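Local coordinates for protein 2-methyl-3-hydroxypyridine-5-carboxylic acid oxygenase (Mesorhizobium loti, PDB 3ALJ) that catalyses, as an FAD-dependent oxygenase, the oxygenation of 2-methyl-3-hydroxypyridine-5-carboxylic acid, probably with opening of the pyridine ring as part of vitamin B6 breakdown, at residues D70-L73 with Q74-T78; H193-W196 with D197-I200; P216-E219 with N220-Y223; E243-V246 with E247-F251. All blocks are in the same frame, centred on the assembly; numbering follows the deposited sequence. Where two conformers were deposited one is given.

Contact 1 of 4, residues D70-L73 with Q74-T78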
# COMPACT_ATOMS: atom_id res chain seq x y z
N ASP A 70 17.69 -2.94 1.92
CA ASP A 70 18.70 -1.94 1.51
C ASP A 70 18.38 -1.05 0.37
O ASP A 70 18.60 0.16 0.44
CB ASP A 70 19.95 -2.72 0.96
CG ASP A 70 20.56 -3.70 1.99
OD1 ASP A 70 20.40 -3.49 3.23
OD2 ASP A 70 21.22 -4.70 1.53
N ASP A 71 17.89 -1.64 -0.69
CA ASP A 71 17.63 -0.88 -1.85
C ASP A 71 16.44 0.08 -1.54
O ASP A 71 16.35 1.13 -2.21
CB ASP A 71 17.20 -1.82 -3.04
CG ASP A 71 18.37 -2.30 -3.88
OD1 ASP A 71 19.53 -1.99 -3.59
OD2 ASP A 71 18.03 -3.09 -4.86
N VAL A 72 15.49 -0.31 -0.66
CA VAL A 72 14.41 0.63 -0.33
C VAL A 72 14.92 1.81 0.55
O VAL A 72 14.57 2.92 0.35
CB VAL A 72 13.30 -0.18 0.35
CG1 VAL A 72 12.27 0.75 0.97
CG2 VAL A 72 12.58 -1.07 -0.72
N LEU A 73 15.73 1.42 1.58
CA LEU A 73 16.18 2.51 2.51
C LEU A 73 17.07 3.55 1.84
O LEU A 73 16.97 4.74 2.10
CB LEU A 73 17.01 1.92 3.69
CG LEU A 73 16.18 1.02 4.62
CD1 LEU A 73 17.08 0.59 5.84
CD2 LEU A 73 14.95 1.82 5.22
N GLN A 74 17.91 3.11 0.85
CA GLN A 74 18.65 4.07 0.03
C GLN A 74 17.70 4.91 -0.83
O GLN A 74 16.86 4.24 -1.51
CB GLN A 74 19.57 3.26 -0.85
CG GLN A 74 20.39 4.13 -1.78
CD GLN A 74 21.43 5.00 -1.01
OE1 GLN A 74 22.08 4.57 -0.03
NE2 GLN A 74 21.56 6.22 -1.45
N GLY A 75 17.69 6.22 -0.76
CA GLY A 75 16.71 6.97 -1.55
C GLY A 75 15.30 7.14 -0.94
O GLY A 75 14.40 7.60 -1.65
N SER A 76 15.16 6.76 0.36
CA SER A 76 13.87 7.04 1.01
C SER A 76 14.17 7.72 2.39
O SER A 76 15.32 7.91 2.72
CB SER A 76 13.05 5.78 1.15
OG SER A 76 13.72 4.83 2.00
N HIS A 77 13.11 8.09 3.06
CA HIS A 77 13.21 9.03 4.22
C HIS A 77 12.42 8.61 5.37
O HIS A 77 11.26 8.30 5.27
CB HIS A 77 12.72 10.39 3.65
CG HIS A 77 12.66 11.56 4.61
ND1 HIS A 77 13.79 12.27 4.95
CD2 HIS A 77 11.62 12.31 5.05
CE1 HIS A 77 13.45 13.30 5.74
NE2 HIS A 77 12.13 13.36 5.81
N THR A 78 13.05 8.76 6.54
CA THR A 78 12.27 8.74 7.78
C THR A 78 12.17 10.16 8.30
O THR A 78 13.22 10.71 8.78
CB THR A 78 12.80 7.84 8.96
OG1 THR A 78 12.95 6.48 8.46
CG2 THR A 78 11.85 7.82 10.18
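Ser76 turns back on the end of helix 69-73 and grips two successive carbonyls. Its hydroxyl donates to Val72, OG to O 2.7 Å, from a direction tilted 33° from the carbonyl plane. Its amide donates to the next oxygen, Ser76 N to Leu73 O 3.2 Å, closing the turn. Because OG stands between its own backbone N and carbonyl carbon (chi1 63°), the hydroxyl faces the helix end, and Ser76 CB follows to 3.3 Å from Val72 O. Just before this, Gln74 N closes an i to i+4 bond on Asp70 O at 3.1 Å, nearly straight at 169°, and Gln74 CB sits 3.5 Å from the same Asp70 O. The helix ends at Gln74, and Gly75 then takes a positive phi, at which a CB would be jammed against the carbonyl oxygen of Gln74.

A second shell holds the group in place. Arg102 donates to both Ser76 OG and Leu73 O, His108 NE2 reaches Val72 O, and the buried Val72 side chain packs on Leu109 and Ala112 of helix 106-119. A positive guanidinium beside these last carbonyls probably suits the negative end of the helix dipole. The whole is a helix C-terminus running into a type II beta turn, Leu73 to Ser76, with glycine at its third position, at the surface of the FAD-binding fold.

Contact 2 of 4, residues H193-W196 with D197-I200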
# COMPACT_ATOMS: atom_id res chain seq x y z
N HIS A 193 11.69 29.27 6.46
CA HIS A 193 11.79 28.76 7.79
C HIS A 193 10.69 27.73 8.07
O HIS A 193 9.55 27.96 7.70
CB HIS A 193 11.67 29.94 8.73
CG HIS A 193 11.61 29.57 10.16
ND1 HIS A 193 12.74 29.26 10.88
CD2 HIS A 193 10.56 29.45 11.01
CE1 HIS A 193 12.39 28.93 12.11
NE2 HIS A 193 11.09 29.07 12.22
N GLY A 194 11.09 26.66 8.75
CA GLY A 194 10.03 25.64 9.14
C GLY A 194 10.71 24.36 9.43
O GLY A 194 11.93 24.28 9.55
N GLU A 195 9.92 23.26 9.55
CA GLU A 195 10.42 21.86 9.83
C GLU A 195 10.00 21.05 8.64
O GLU A 195 9.13 20.17 8.70
CB GLU A 195 9.86 21.31 11.09
CG GLU A 195 10.35 22.15 12.28
CD GLU A 195 9.84 21.65 13.61
OE1 GLU A 195 9.30 20.51 13.78
OE2 GLU A 195 10.10 22.39 14.59
N TRP A 196 10.62 21.38 7.51
CA TRP A 196 10.20 20.87 6.19
C TRP A 196 10.69 19.45 5.89
O TRP A 196 10.37 19.00 4.80
CB TRP A 196 10.55 21.88 5.11
CG TRP A 196 9.89 23.20 5.37
CD1 TRP A 196 10.56 24.39 5.54
CD2 TRP A 196 8.49 23.52 5.42
NE1 TRP A 196 9.65 25.42 5.68
CE2 TRP A 196 8.37 24.89 5.73
CE3 TRP A 196 7.28 22.73 5.43
CZ2 TRP A 196 7.10 25.56 5.81
CZ3 TRP A 196 5.99 23.40 5.56
CH2 TRP A 196 5.95 24.79 5.76
N ASP A 197 11.41 18.83 6.79
CA ASP A 197 11.65 17.39 6.69
C ASP A 197 10.57 16.54 7.35
O ASP A 197 10.61 15.32 7.22
CB ASP A 197 13.05 17.06 7.22
CG ASP A 197 14.16 17.66 6.37
OD1 ASP A 197 14.00 17.92 5.19
OD2 ASP A 197 15.25 17.79 7.03
N ASN A 198 9.66 17.19 8.07
CA ASN A 198 8.64 16.42 8.82
C ASN A 198 7.59 15.90 7.79
O ASN A 198 7.32 16.50 6.77
CB ASN A 198 7.84 17.33 9.80
CG ASN A 198 8.64 17.85 11.00
OD1 ASN A 198 8.06 18.63 11.83
ND2 ASN A 198 9.86 17.49 11.09
N THR A 199 6.89 14.81 8.25
CA THR A 199 5.49 14.62 7.77
C THR A 199 4.71 15.68 8.47
O THR A 199 4.83 15.90 9.70
CB THR A 199 4.96 13.25 8.21
OG1 THR A 199 5.51 12.27 7.32
CG2 THR A 199 3.43 13.26 8.14
N ILE A 200 3.86 16.37 7.71
CA ILE A 200 2.90 17.32 8.29
C ILE A 200 1.55 17.04 7.66
O ILE A 200 1.33 17.22 6.42
CB ILE A 200 3.29 18.79 8.02
CG1 ILE A 200 4.77 19.04 8.37
CG2 ILE A 200 2.39 19.68 8.94
CD1 ILE A 200 5.23 20.47 7.94
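Glu195 to Asn198 form a type I beta turn, closed by Asn198 N on Glu195 O at 3.1 Å. The Asn198 side chain folds back over the same residue: with CG anti to its own carbonyl carbon and beside its backbone N (chi1 -70°), Asn198 CG is brought to 3.3 Å from Glu195 O. Its amide stands almost perpendicular to the Glu195 carboxylate, the planes 80° apart. That carboxylate has its main partner in Lys93, through a salt bridge. With an alanine here in place of Asn198 the amide lying against Glu195 would be gone, and the glutamate chain is likely to be freer to swing, steadied chiefly by the lysine.

Trp196 faces the other way. Its six-membered ring meets the methyl end of Ile200 obliquely, Trp196 CZ3 to Ile200 CD1 3.9 Å, while Gly194 C lies 3.9 Å above one face of the Trp196 ring near the rim; a side chain on that glycine would run into the indole. Trp196 NE1 makes a weak bond to His193 O at 3.2 Å. Asp197, at the corner, is held by salt bridges to Arg186 and Lys188. This is a type I turn leading into strand 199-203 of the large mixed sheet, with the Trp196-Ile200 contact tying the turn to the strand's start.

Contact 3 of 4, residues P216-E219 with N220-Y223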
# COMPACT_ATOMS: atom_id res chain seq x y z
N PRO A 216 7.78 14.17 2.81
CA PRO A 216 9.09 14.11 2.06
C PRO A 216 9.55 12.70 1.84
O PRO A 216 9.64 11.88 2.81
CB PRO A 216 10.09 14.94 2.95
CG PRO A 216 9.11 15.84 3.79
CD PRO A 216 7.88 14.92 4.08
N CYS A 217 10.04 12.44 0.63
CA CYS A 217 10.49 11.09 0.27
C CYS A 217 12.01 10.98 0.37
O CYS A 217 12.48 9.86 0.54
CB CYS A 217 10.05 10.76 -1.20
SG CYS A 217 8.25 10.54 -1.37
N ASN A 218 12.71 12.06 0.10
CA ASN A 218 14.22 12.07 0.02
C ASN A 218 14.57 13.53 -0.23
O ASN A 218 13.68 14.43 -0.25
CB ASN A 218 14.78 11.10 -1.08
CG ASN A 218 14.10 11.30 -2.39
OD1 ASN A 218 14.10 12.41 -2.91
ND2 ASN A 218 13.47 10.26 -2.96
N GLU A 219 15.84 13.80 -0.51
CA GLU A 219 16.28 15.16 -0.68
C GLU A 219 15.67 15.83 -1.91
O GLU A 219 15.66 17.08 -1.96
CB GLU A 219 17.85 15.17 -0.66
CG GLU A 219 18.56 14.26 -1.72
CD GLU A 219 18.34 12.70 -1.59
OE1 GLU A 219 18.03 12.15 -0.51
OE2 GLU A 219 18.54 12.00 -2.61
N ASN A 220 15.19 15.06 -2.86
CA ASN A 220 14.74 15.60 -4.19
C ASN A 220 13.25 15.61 -4.30
O ASN A 220 12.71 16.53 -4.96
CB ASN A 220 15.34 14.73 -5.29
CG ASN A 220 16.87 14.91 -5.39
OD1 ASN A 220 17.35 16.02 -5.17
ND2 ASN A 220 17.59 13.83 -5.58
N GLU A 221 12.54 14.66 -3.67
CA GLU A 221 11.15 14.36 -4.03
C GLU A 221 10.22 14.51 -2.83
O GLU A 221 10.53 13.96 -1.75
CB GLU A 221 10.96 12.94 -4.53
CG GLU A 221 11.69 12.74 -5.92
CD GLU A 221 11.64 11.28 -6.29
OE1 GLU A 221 12.23 10.49 -5.56
OE2 GLU A 221 11.07 10.95 -7.36
N LEU A 222 9.15 15.25 -3.06
CA LEU A 222 8.10 15.48 -2.03
C LEU A 222 6.77 14.83 -2.50
O LEU A 222 6.33 15.05 -3.60
CB LEU A 222 7.82 16.97 -1.88
CG LEU A 222 6.67 17.38 -0.94
CD1 LEU A 222 6.98 17.01 0.49
CD2 LEU A 222 6.55 18.93 -1.03
N TYR A 223 6.15 14.02 -1.67
CA TYR A 223 4.83 13.39 -1.91
C TYR A 223 3.82 14.30 -1.24
O TYR A 223 3.90 14.55 0.00
CB TYR A 223 4.93 11.98 -1.33
CG TYR A 223 3.60 11.24 -1.11
CD1 TYR A 223 2.51 11.41 -1.97
CD2 TYR A 223 3.53 10.35 -0.04
CE1 TYR A 223 1.28 10.67 -1.68
CE2 TYR A 223 2.36 9.63 0.23
CZ TYR A 223 1.28 9.80 -0.61
OH TYR A 223 0.09 9.10 -0.36
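Asn218 and Glu221 make the tight part of this turn, and the asparagine amide works at both ends. Asn218 CG stands between its backbone N and carbonyl carbon (chi1 50°), which turns the amide back into the turn. Its OD1 accepts two backbone N-H groups: Asn220 N at 2.9 Å from OD1, in the carbonyl plane, and Glu221 N at 2.8 Å from OD1, tilted 31° from it. Its ND2 gives an almost straight bond to the anti lone pair of Glu221 OE1, 2.9 Å away, with amide and carboxylate nearly coplanar. Next to it, Cys217 N donates to Glu221 O at 2.9 Å. Beyond, Cys217 SG touches Tyr223 CB at 3.6 Å. Pro216 CG lies 4.1 Å from Leu222 CD1, the two residues side by side in an antiparallel non-hydrogen-bonded pair.

The outer side is looser. Glu219 and Asn220 are exposed, and Glu219 was modelled in two conformers, so its approach to Asn220 is doubtful.

A leucine in place of Asn218 would probably leave the two turn amides without their acceptor and the Glu221 carboxylate without its N-H mate. The chemistry thus fixes which way the amide faces: oxygen into the Asx turn, nitrogen toward a carboxylate.

Contact 4 of 4, residues E243-V246 with E247-F251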
# COMPACT_ATOMS: atom_id res chain seq x y z
N GLU A 243 -5.06 28.25 -7.29
CA GLU A 243 -5.48 29.26 -6.31
C GLU A 243 -6.17 28.72 -5.09
O GLU A 243 -5.95 29.24 -3.96
CB GLU A 243 -6.34 30.34 -7.00
CG GLU A 243 -6.82 31.51 -6.06
CD GLU A 243 -7.91 32.38 -6.69
OE1 GLU A 243 -8.87 31.90 -7.38
OE2 GLU A 243 -7.83 33.61 -6.46
N VAL A 244 -7.01 27.71 -5.22
CA VAL A 244 -7.77 27.25 -4.07
C VAL A 244 -6.84 26.53 -3.09
O VAL A 244 -7.10 26.56 -1.89
CB VAL A 244 -8.97 26.36 -4.47
CG1 VAL A 244 -8.67 24.88 -4.77
CG2 VAL A 244 -10.09 26.47 -3.55
N TRP A 245 -5.76 25.96 -3.61
CA TRP A 245 -4.78 25.25 -2.74
C TRP A 245 -3.81 26.26 -2.13
O TRP A 245 -3.52 26.23 -0.91
CB TRP A 245 -4.04 24.12 -3.48
CG TRP A 245 -5.00 22.92 -3.72
CD1 TRP A 245 -5.68 22.61 -4.84
CD2 TRP A 245 -5.55 22.07 -2.71
NE1 TRP A 245 -6.53 21.55 -4.66
CE2 TRP A 245 -6.51 21.24 -3.32
CE3 TRP A 245 -5.28 21.89 -1.35
CZ2 TRP A 245 -7.17 20.27 -2.61
CZ3 TRP A 245 -5.94 20.91 -0.66
CH2 TRP A 245 -6.88 20.12 -1.25
N VAL A 246 -3.32 27.22 -2.93
CA VAL A 246 -2.44 28.25 -2.35
C VAL A 246 -3.20 29.10 -1.30
O VAL A 246 -2.58 29.47 -0.22
CB VAL A 246 -1.83 29.11 -3.48
CG1 VAL A 246 -1.05 30.37 -2.86
CG2 VAL A 246 -0.88 28.27 -4.32
N GLU A 247 -4.49 29.37 -1.50
CA GLU A 247 -5.23 30.19 -0.52
C GLU A 247 -5.17 29.55 0.87
O GLU A 247 -5.02 30.28 1.87
CB GLU A 247 -6.68 30.40 -0.94
CG GLU A 247 -7.46 31.13 0.15
CD GLU A 247 -8.93 31.41 -0.23
OE1 GLU A 247 -9.60 30.52 -0.87
OE2 GLU A 247 -9.38 32.53 0.14
N MET A 248 -5.34 28.21 0.95
CA MET A 248 -5.42 27.60 2.29
C MET A 248 -4.10 27.00 2.71
O MET A 248 -3.99 26.76 3.88
CB MET A 248 -6.65 26.61 2.40
CG MET A 248 -8.17 27.39 2.82
SD MET A 248 -9.28 26.12 2.63
CE MET A 248 -8.89 25.42 4.26
N PHE A 249 -3.10 26.95 1.86
CA PHE A 249 -1.77 26.44 2.22
C PHE A 249 -0.71 27.33 1.61
O PHE A 249 0.15 26.89 0.83
CB PHE A 249 -1.59 25.00 1.74
CG PHE A 249 -2.73 24.09 2.21
CD1 PHE A 249 -3.94 24.01 1.51
CD2 PHE A 249 -2.62 23.26 3.39
CE1 PHE A 249 -5.00 23.24 1.92
CE2 PHE A 249 -3.69 22.43 3.82
CZ PHE A 249 -4.91 22.42 3.11
N PRO A 250 -0.74 28.60 2.07
CA PRO A 250 0.14 29.54 1.33
C PRO A 250 1.59 29.29 1.54
O PRO A 250 2.41 29.56 0.69
CB PRO A 250 -0.34 30.92 1.89
CG PRO A 250 -0.86 30.59 3.28
CD PRO A 250 -1.70 29.27 2.99
N PHE A 251 1.96 28.67 2.67
CA PHE A 251 3.31 28.32 3.01
C PHE A 251 3.90 27.19 2.10
O PHE A 251 5.13 26.92 2.13
CB PHE A 251 3.38 27.95 4.48
CG PHE A 251 2.20 27.14 4.89
CD1 PHE A 251 1.14 27.78 5.53
CD2 PHE A 251 2.11 25.78 4.58
CE1 PHE A 251 -0.07 27.07 5.81
CE2 PHE A 251 0.93 25.07 4.88
CZ PHE A 251 -0.15 25.67 5.47
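Trp245 and Phe249, one helical turn apart, supply the aromatic part of the contact. Both side chains have CG anti to their own carbonyl carbon (chi1 -72° and -53°), which sends them the same way and lays them side by side. The six-membered ring of Trp245 and the Phe249 ring are near parallel, at 29°, but slid so far apart, 5.7 Å between centroids, that they barely overlap. The closest atoms meet obliquely, Trp245 CE3 to Phe249 CE1 at 3.5 Å. The phenyl edge also meets the tryptophan carbonyl, with Phe249 CD1 3.3 Å from Trp245 O and that oxygen in the ring plane.

Backbone bonds run underneath. Glu247 N donates to Glu243 O at 2.9 Å, and Phe249 N to Trp245 O, also at 2.9 Å. Met248 N adds a weak bond to the same Trp245 O. Past this the helix gives way: Pro250 has no N-H to offer, and its CD merely packs 3.3 Å from Val246 O.

Charge lies on the exposed side. Glu243 and Glu247, also a turn apart, keep their carboxylates separate, OE2 of Glu243 6.6 Å from OE1 of Glu247, and each pairs instead with an arginine, Arg234 and Arg208 respectively. On the buried side Trp245 and Phe249 both rest on Ile212, and Phe249 on Met202. This is the last turn of an amphipathic helix, with an i to i+4 aromatic pair facing the large mixed sheet and a 3-10 turn leading the chain onward.

In the fold
Contacts 1, 2 and 3 form one connected neighbourhood, while contact 4 lies farthest from the chain's centre and touches the others only through Phe251 on Trp196. His77 NE2 on Asp197 O links contacts 1 and 2, Gly75 O takes an N-H from Asn218 of contact 3, and Pro216 packs against 193-200. Contacts 2 and 3 are largely buried and lead into strands of one large sheet, whereas contact 1 is a surface helix end and contact 4 a half-buried helix. Chemistry follows: helix-end carbonyls taken by a serine in 1, salt bridges and a buried tryptophan in 2, an asparagine-bonded turn in 3, aromatics in 4. The Tyr223 side chain lies about 5 Å from the FAD, nearest atoms.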